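Long-range contacts in flavin-nucleotide-binding protein (Mycobacterium smegmatis, PDB 4YBN), which binds FAD and heme b at sites shared between the two subunits of a split beta-barrel dimer, probably as an oxidoreductase: residues V60-T65 with A147-L152; A85-V90 with R101-T106. All blocks are in the same frame, centred on the assembly; numbering follows the deposited sequence.

Contact 1. Residues V60-T65 with A147-L152; sequences VIHGST and AATLAL. With HEM (protoporphyrin IX containing Fe), chain F.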
loop_
_atom_site.group_PDB
_atom_site.type_symbol
_atom_site.label_atom_id
_atom_site.label_comp_id
_atom_site.label_asym_id
_atom_site.label_seq_id
_atom_site.Cartn_x
_atom_site.Cartn_y
_atom_site.Cartn_z
ATOM N N VAL A 60 15.081 5.066 -4.088
ATOM C CA VAL A 60 15.274 5.158 -5.513
ATOM C C VAL A 60 14.115 4.586 -6.303
ATOM O O VAL A 60 13.667 3.490 -5.991
ATOM C CB VAL A 60 16.566 4.395 -5.898
ATOM C CG1 VAL A 60 16.847 4.522 -7.373
ATOM C CG2 VAL A 60 17.732 4.915 -5.050
ATOM N N ILE A 61 13.672 5.292 -7.341
ATOM C CA ILE A 61 12.645 4.807 -8.239
ATOM C C ILE A 61 13.117 4.936 -9.644
ATOM O O ILE A 61 14.094 5.651 -9.960
ATOM C CB ILE A 61 11.309 5.593 -8.036
ATOM C CG1 ILE A 61 11.467 7.109 -8.332
ATOM C CG2 ILE A 61 10.837 5.393 -6.584
ATOM C CD1 ILE A 61 10.261 7.969 -8.107
ATOM N N HIS A 62 12.385 4.324 -10.540
ATOM C CA HIS A 62 12.649 4.504 -11.924
ATOM C C HIS A 62 11.480 4.323 -12.832
ATOM O O HIS A 62 10.439 3.791 -12.442
ATOM C CB HIS A 62 13.756 3.556 -12.332
ATOM C CG HIS A 62 13.294 2.190 -12.567
ATOM N ND1 HIS A 62 12.607 1.485 -11.608
ATOM C CD2 HIS A 62 13.355 1.402 -13.667
ATOM C CE1 HIS A 62 12.301 0.295 -12.100
ATOM N NE2 HIS A 62 12.744 0.226 -13.341
ATOM N N GLY A 63 11.641 4.702 -14.075
ATOM C CA GLY A 63 10.561 4.469 -15.051
ATOM C C GLY A 63 10.856 5.104 -16.374
ATOM O O GLY A 63 12.011 5.440 -16.601
ATOM N N SER A 64 9.840 5.290 -17.226
ATOM C CA SER A 64 10.066 5.781 -18.561
ATOM C C SER A 64 10.406 7.258 -18.529
ATOM O O SER A 64 9.768 8.053 -17.817
ATOM C CB SER A 64 8.839 5.541 -19.477
ATOM O OG SER A 64 9.025 6.144 -20.761
ATOM N N THR A 65 11.404 7.632 -19.317
ATOM C CA THR A 65 11.681 9.049 -19.536
ATOM C C THR A 65 10.498 9.822 -20.102
ATOM O O THR A 65 10.502 11.083 -20.035
ATOM C CB THR A 65 12.830 9.276 -20.518
ATOM O OG1 THR A 65 12.507 8.663 -21.773
ATOM C CG2 THR A 65 14.144 8.769 -19.944
ATOM N N ALA A 147 18.966 4.966 -21.822
ATOM C CA ALA A 147 18.483 6.275 -22.309
ATOM C C ALA A 147 16.993 6.378 -22.250
ATOM O O ALA A 147 16.456 7.467 -22.115
ATOM C CB ALA A 147 18.963 6.576 -23.720
ATOM N N ALA A 148 16.312 5.245 -22.296
ATOM C CA ALA A 148 14.850 5.233 -22.128
ATOM C C ALA A 148 14.383 5.251 -20.638
ATOM O O ALA A 148 13.222 5.299 -20.378
ATOM C CB ALA A 148 14.245 4.035 -22.833
ATOM N N THR A 149 15.300 5.325 -19.703
ATOM C CA THR A 149 15.027 5.226 -18.267
ATOM C C THR A 149 15.429 6.479 -17.471
ATOM O O THR A 149 16.500 7.046 -17.593
ATOM C CB THR A 149 15.705 3.947 -17.674
ATOM O OG1 THR A 149 15.233 2.810 -18.391
ATOM C CG2 THR A 149 15.375 3.657 -16.202
ATOM N N LEU A 150 14.530 6.864 -16.608
ATOM C CA LEU A 150 14.694 7.939 -15.684
ATOM C C LEU A 150 14.819 7.262 -14.364
ATOM O O LEU A 150 13.977 6.461 -13.973
ATOM C CB LEU A 150 13.414 8.749 -15.781
ATOM C CG LEU A 150 13.331 10.128 -15.190
ATOM C CD1 LEU A 150 14.514 10.986 -15.593
ATOM C CD2 LEU A 150 12.024 10.768 -15.668
ATOM N N ALA A 151 15.905 7.498 -13.689
ATOM C CA ALA A 151 16.084 7.064 -12.326
ATOM C C ALA A 151 16.158 8.250 -11.432
ATOM O O ALA A 151 16.836 9.199 -11.767
ATOM C CB ALA A 151 17.396 6.260 -12.233
ATOM N N LEU A 152 15.510 8.191 -10.273
ATOM C CA LEU A 152 15.414 9.289 -9.343
ATOM C C LEU A 152 15.634 8.875 -7.930
ATOM O O LEU A 152 15.232 7.771 -7.557
ATOM C CB LEU A 152 13.993 9.902 -9.400
ATOM C CG LEU A 152 13.516 10.302 -10.797
ATOM C CD1 LEU A 152 12.011 10.477 -10.802
ATOM C CD2 LEU A 152 14.154 11.598 -11.178
HETATM C CHA HEM F . 8.609 0.505 -16.109
HETATM C CHB HEM F . 9.599 -2.628 -12.610
HETATM C CHC HEM F . 14.243 -2.813 -13.996
HETATM C CHD HEM F . 13.268 0.501 -17.352
HETATM C C1A HEM F . 8.479 -0.350 -15.057
HETATM C C2A HEM F . 7.251 -0.608 -14.396
HETATM C C3A HEM F . 7.542 -1.473 -13.390
HETATM C C4A HEM F . 8.933 -1.757 -13.445
HETATM C CMA HEM F . 6.523 -2.037 -12.431
HETATM C CAA HEM F . 5.882 -0.020 -14.706
HETATM C CBA HEM F . 5.215 -0.559 -15.981
HETATM C CGA HEM F . 3.878 0.129 -16.156
HETATM O O1A HEM F . 2.817 -0.525 -15.993
HETATM O O2A HEM F . 3.812 1.348 -16.466
HETATM C C1B HEM F . 10.956 -2.980 -12.702
HETATM C C2B HEM F . 11.559 -3.969 -11.866
HETATM C C3B HEM F . 12.877 -4.036 -12.214
HETATM C C4B HEM F . 13.056 -3.063 -13.337
HETATM C CMB HEM F . 10.896 -4.774 -10.769
HETATM C CAB HEM F . 13.814 -5.007 -11.587
HETATM C CBB HEM F . 14.959 -5.353 -12.150
HETATM C C1C HEM F . 14.433 -1.886 -15.038
HETATM C C2C HEM F . 15.696 -1.449 -15.540
HETATM C C3C HEM F . 15.426 -0.490 -16.519
HETATM C C4C HEM F . 13.973 -0.364 -16.587
HETATM C CMC HEM F . 17.046 -1.960 -15.116
HETATM C CAC HEM F . 16.407 0.173 -17.400
HETATM C CBC HEM F . 17.700 -0.178 -17.583
HETATM C C1D HEM F . 11.909 0.738 -17.267
HETATM C C2D HEM F . 11.228 1.675 -18.188
HETATM C C3D HEM F . 9.945 1.648 -17.833
HETATM C C4D HEM F . 9.842 0.731 -16.700
HETATM C CMD HEM F . 11.810 2.494 -19.312
HETATM C CAD HEM F . 8.791 2.382 -18.439
HETATM C CBD HEM F . 8.009 1.424 -19.361
HETATM C CGD HEM F . 7.075 2.162 -20.304
HETATM O O1D HEM F . 7.294 2.208 -21.542
HETATM O O2D HEM F . 6.074 2.744 -19.834
HETATM N NA HEM F . 9.492 -1.058 -14.465
HETATM N NB HEM F . 11.860 -2.499 -13.574
HETATM N NC HEM F . 13.424 -1.152 -15.635
HETATM N ND HEM F . 11.037 0.200 -16.405
HETATM FE FE HEM F . 11.420 -1.032 -15.031
HETATM O O HOH W 1 10.818 4.284 -21.841
HETATM O O HOH W 2 14.605 8.951 -23.502
#
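Two first torsions bring His62 and Thr149 together beside the heme. In His62, CG lies between the backbone N and the carbonyl carbon (chi1 80°), while in Thr149 OG1 is anti to the carbonyl carbon (chi1 -57°) and CG2 anti to the backbone N. That methyl lies in the plane of the imidazole at its edge, 3.9 Å from His62 CD2, and NE2 of that ring binds the heme iron at 2.5 Å as an axial ligand. Thr149 OG1, hydrogen-bonded to Glu145 O, also lies close to the porphyrin.

The scaffold is an antiparallel strand pair, its segment axes at 160°. Ile61 and Leu152 form one hydrogen-bonded pair; Gly63 and Leu150 form the next, with Leu150 N to Gly63 O almost straight at 2.9 Å. Between them, His62 and Ala151 are a non-hydrogen-bonded pair whose side chains share the heme side. On the reverse side Ile61 and Leu152 cross obliquely, Ile61 CG1 lying 3.9 Å from Leu152 CB.

Where strand 58-64 ends and strand 149-155 begins, Thr65 N donates to Ala148 O over 3.1 Å from above the carbonyl plane. Ala148 O also accepts a hydrogen bond from a water shared with Ser64 OG, itself hydrogen-bonded to Gly66 N; a second water joins Thr65 OG1 to Ala147 O.

Helix 116-130 covers the His62 side through Leu123 and Leu126, and Phe96 of the second subunit packs on Ala148 and Thr149. Against the reverse side lie helix 68-74, through Leu70, and Phe111 of strand 110-113, while strand 44-55 pairs with the other edge of strand 58-64 through Val60 and Gly53.

Contact 2. Residues A85-V90 with R101-T106; sequences ALDGVV and RYRSAT. With FAD (flavin-adenine dinucleotide), chain K.
A classic beta bulge sets two residues, Asp87 and Gly88, opposite the single residue Arg101 and shifts the antiparallel register by one. Arg101 O accepts a hydrogen bond from Asp87 N at 2.9 Å and a weak one from Gly88 N at 3.3 Å; in return Arg101 N reaches Gly88 O at 2.7 Å, from above its carbonyl plane. Gly88 has a positive phi, at which a CB would press on the carbonyl oxygen of Asp87. Before the bulge the pairing is regular, with Ala85 and Arg103 hydrogen-bonded in both directions.

The irregularity accompanies an ion pair on the side of the sheet where Ala85 lies. Arg103 bends at chi3 (-84°), which turns NE toward Asp87, and the guanidinium grips the carboxylate side-on: NE to OD2 at 3.0 Å, on its syn lone pair, and NH2 to OD1 at 2.9 Å. The two planes are 31° apart. Ala85 CB lies over a face of the guanidinium, 3.5 Å from Arg103 NH2, with Leu28 of helix 22-29 also against this arginine.

Across the sheet, Tyr102 has CG between its backbone N and carbonyl carbon (chi1 65°). Its ring is roughly parallel to the flavin, with FAD C8 3.2 Å above the plane and over the ring centre. Tyr102 OH is hydrogen-bonded to a heme propionate oxygen, and Ser104 and Thr106, farther along the strand, border the adenine.

The chemistry thus differs between the two faces of the hairpin: an ion pair on the Ala85 side, aromatic and hydrogen-bonding contacts to the cofactors on the Tyr102 side. Arg103 would favour the ionised form of Asp87, while nearby Glu167 would act against it.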
loop_
_atom_site.group_PDB
_atom_site.type_symbol
_atom_site.label_atom_id
_atom_site.label_comp_id
_atom_site.label_asym_id
_atom_site.label_seq_id
_atom_site.Cartn_x
_atom_site.Cartn_y
_atom_site.Cartn_z
ATOM N N ALA A 85 3.010 -1.200 5.318
ATOM C CA ALA A 85 2.795 -2.618 5.540
ATOM C C ALA A 85 1.592 -2.838 6.398
ATOM O O ALA A 85 1.538 -2.379 7.513
ATOM C CB ALA A 85 3.997 -3.186 6.224
ATOM N N LEU A 86 0.612 -3.535 5.865
ATOM C CA LEU A 86 -0.608 -3.934 6.610
ATOM C C LEU A 86 -0.387 -5.297 7.188
ATOM O O LEU A 86 -0.240 -6.240 6.424
ATOM C CB LEU A 86 -1.761 -4.014 5.629
ATOM C CG LEU A 86 -3.177 -4.412 6.116
ATOM C CD1 LEU A 86 -3.581 -3.548 7.261
ATOM C CD2 LEU A 86 -4.175 -4.267 4.990
ATOM N N ASP A 87 -0.331 -5.379 8.514
ATOM C CA ASP A 87 0.049 -6.537 9.278
ATOM C C ASP A 87 -1.066 -7.295 9.930
ATOM O O ASP A 87 -0.845 -8.373 10.406
ATOM C CB ASP A 87 1.022 -6.125 10.387
ATOM C CG ASP A 87 2.325 -5.609 9.819
ATOM O OD1 ASP A 87 2.639 -6.013 8.678
ATOM O OD2 ASP A 87 3.024 -4.840 10.472
ATOM N N GLY A 88 -2.255 -6.748 9.981
ATOM C CA GLY A 88 -3.380 -7.478 10.548
ATOM C C GLY A 88 -4.525 -6.608 10.943
ATOM O O GLY A 88 -4.468 -5.367 10.850
ATOM N N VAL A 89 -5.597 -7.276 11.345
ATOM C CA VAL A 89 -6.842 -6.671 11.737
ATOM C C VAL A 89 -7.016 -6.896 13.242
ATOM O O VAL A 89 -6.982 -8.063 13.729
ATOM C CB VAL A 89 -8.034 -7.243 11.008
ATOM C CG1 VAL A 89 -9.312 -6.451 11.323
ATOM C CG2 VAL A 89 -7.812 -7.270 9.500
ATOM N N VAL A 90 -7.252 -5.785 13.904
ATOM C CA VAL A 90 -7.493 -5.690 15.359
ATOM C C VAL A 90 -8.991 -5.782 15.568
ATOM O O VAL A 90 -9.704 -4.870 15.300
ATOM C CB VAL A 90 -6.971 -4.407 15.949
ATOM C CG1 VAL A 90 -7.090 -4.366 17.483
ATOM C CG2 VAL A 90 -5.477 -4.215 15.627
ATOM N N ARG A 101 -3.311 -3.564 12.514
ATOM C CA ARG A 101 -1.927 -3.541 12.793
ATOM C C ARG A 101 -1.269 -3.098 11.474
ATOM O O ARG A 101 -1.613 -3.537 10.390
ATOM C CB ARG A 101 -1.429 -4.897 13.231
ATOM C CG ARG A 101 -1.630 -5.175 14.684
ATOM C CD ARG A 101 -0.990 -6.504 15.019
ATOM N NE ARG A 101 -1.092 -6.827 16.454
ATOM C CZ ARG A 101 -0.735 -7.987 17.002
ATOM N NH1 ARG A 101 -0.258 -8.974 16.234
ATOM N NH2 ARG A 101 -0.877 -8.192 18.335
ATOM N N TYR A 102 -0.284 -2.241 11.596
ATOM C CA TYR A 102 0.459 -1.754 10.414
ATOM C C TYR A 102 1.754 -1.084 10.788
ATOM O O TYR A 102 1.992 -0.799 11.970
ATOM C CB TYR A 102 -0.397 -0.754 9.710
ATOM C CG TYR A 102 -0.642 0.490 10.554
ATOM C CD1 TYR A 102 0.349 1.478 10.688
ATOM C CD2 TYR A 102 -1.866 0.688 11.223
ATOM C CE1 TYR A 102 0.126 2.631 11.429
ATOM C CE2 TYR A 102 -2.099 1.853 11.955
ATOM C CZ TYR A 102 -1.097 2.813 12.059
ATOM O OH TYR A 102 -1.306 3.961 12.783
ATOM N N ARG A 103 2.586 -0.813 9.769
ATOM C CA ARG A 103 3.804 -0.008 9.908
ATOM C C ARG A 103 3.767 0.934 8.708
ATOM O O ARG A 103 3.460 0.486 7.603
ATOM C CB ARG A 103 5.027 -0.887 9.782
ATOM C CG ARG A 103 5.334 -1.887 10.873
ATOM C CD ARG A 103 6.385 -2.851 10.380
ATOM N NE ARG A 103 5.721 -3.899 9.620
ATOM C CZ ARG A 103 6.298 -4.777 8.822
ATOM N NH1 ARG A 103 7.626 -4.762 8.647
ATOM N NH2 ARG A 103 5.514 -5.676 8.177
ATOM N N SER A 104 3.998 2.219 8.885
ATOM C CA SER A 104 3.897 3.123 7.793
ATOM C C SER A 104 5.005 4.184 7.897
ATOM O O SER A 104 5.299 4.638 9.004
ATOM C CB SER A 104 2.525 3.866 7.808
ATOM O OG SER A 104 2.479 4.615 6.564
ATOM N N ALA A 105 5.603 4.552 6.787
ATOM C CA ALA A 105 6.601 5.631 6.814
ATOM C C ALA A 105 6.184 6.638 5.813
ATOM O O ALA A 105 5.630 6.298 4.759
ATOM C CB ALA A 105 7.962 5.065 6.496
ATOM N N THR A 106 6.455 7.900 6.117
ATOM C CA THR A 106 6.228 8.983 5.197
ATOM C C THR A 106 7.537 9.805 5.101
ATOM O O THR A 106 8.131 10.094 6.136
ATOM C CB THR A 106 5.121 9.914 5.667
ATOM O OG1 THR A 106 3.999 9.130 6.127
ATOM C CG2 THR A 106 4.678 10.716 4.473
HETATM P PA FAD K . -1.344 14.799 11.135
HETATM O O1A FAD K . -1.156 15.513 12.443
HETATM O O2A FAD K . -2.405 15.331 10.217
HETATM O O5B FAD K . 0.138 14.654 10.418
HETATM C C5B FAD K . 1.344 15.177 11.016
HETATM C C4B FAD K . 2.569 14.331 10.641
HETATM O O4B FAD K . 2.480 13.041 11.275
HETATM C C3B FAD K . 2.690 13.919 9.168
HETATM O O3B FAD K . 3.124 14.947 8.260
HETATM C C2B FAD K . 3.559 12.650 9.225
HETATM O O2B FAD K . 4.948 12.950 9.169
HETATM C C1B FAD K . 3.237 12.038 10.596
HETATM N N9A FAD K . 2.431 10.828 10.401
HETATM C C8A FAD K . 1.098 10.811 10.644
HETATM N N7A FAD K . 0.584 9.585 10.330
HETATM C C5A FAD K . 1.593 8.816 9.881
HETATM C C6A FAD K . 1.669 7.418 9.383
HETATM N N6A FAD K . 0.520 6.705 9.377
HETATM N N1A FAD K . 2.892 6.936 9.006
HETATM C C2A FAD K . 4.013 7.719 9.029
HETATM N N3A FAD K . 3.979 8.993 9.477
HETATM C C4A FAD K . 2.823 9.611 9.922
HETATM N N1 FAD K . -6.109 6.622 10.780
HETATM C C2 FAD K . -7.443 6.858 10.956
HETATM O O2 FAD K . -7.680 7.969 11.483
HETATM N N3 FAD K . -8.402 5.961 10.579
HETATM C C4 FAD K . -8.087 4.783 9.926
HETATM O O4 FAD K . -8.876 3.901 9.480
HETATM C C4X FAD K . -6.657 4.454 9.735
HETATM N N5 FAD K . -6.264 3.317 9.107
HETATM C C5X FAD K . -4.938 3.095 8.902
HETATM C C6 FAD K . -4.539 1.950 8.295
HETATM C C7 FAD K . -3.187 1.708 8.127
HETATM C C7M FAD K . -2.729 0.464 7.440
HETATM C C8 FAD K . -2.152 2.672 8.558
HETATM C C8M FAD K . -0.687 2.419 8.308
HETATM C C9 FAD K . -2.555 3.817 9.179
HETATM C C9A FAD K . -3.910 4.057 9.360
HETATM N N10 FAD K . -4.319 5.248 9.962
HETATM C C10 FAD K . -5.676 5.469 10.192
HETATM C "C1'" FAD K . -3.320 6.224 10.467
HETATM C "C2'" FAD K . -3.223 7.506 9.683
HETATM O "O2'" FAD K . -2.177 7.359 8.726
HETATM C "C3'" FAD K . -2.821 8.601 10.674
HETATM O "O3'" FAD K . -1.697 8.133 11.491
HETATM C "C4'" FAD K . -4.052 9.030 11.518
HETATM O "O4'" FAD K . -5.136 9.498 10.666
HETATM C "C5'" FAD K . -3.662 10.124 12.495
HETATM O "O5'" FAD K . -2.943 11.114 11.774
HETATM P P FAD K . -2.545 12.518 12.448
HETATM O O1P FAD K . -1.764 12.114 13.672
HETATM O O2P FAD K . -3.755 13.369 12.570
HETATM O O3P FAD K . -1.575 13.198 11.384
HETATM O O HOH W 3 0.343 -9.263 13.153
#

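How the contacts relate
Contacts 1 and 2 belong to the same curled sheet but lie on opposite sides of the chain's centre, their own centres 29 Å apart and their nearest atoms about 13 Å apart. Residues 85-90 and 101-106 fall, along the chain, between the two segments of contact 1. Although they do not touch within one subunit, the two contacts meet at shared cofactors across the dimer: the heme held by His62 of one chain is hydrogen-bonded by Tyr102 of the other, and the FAD lying over that tyrosine gives a weak hydrogen bond from N3 to the carbonyl oxygen of the same histidine. The pair illustrates how a dimer-interface site is assembled from distant regions of one fold.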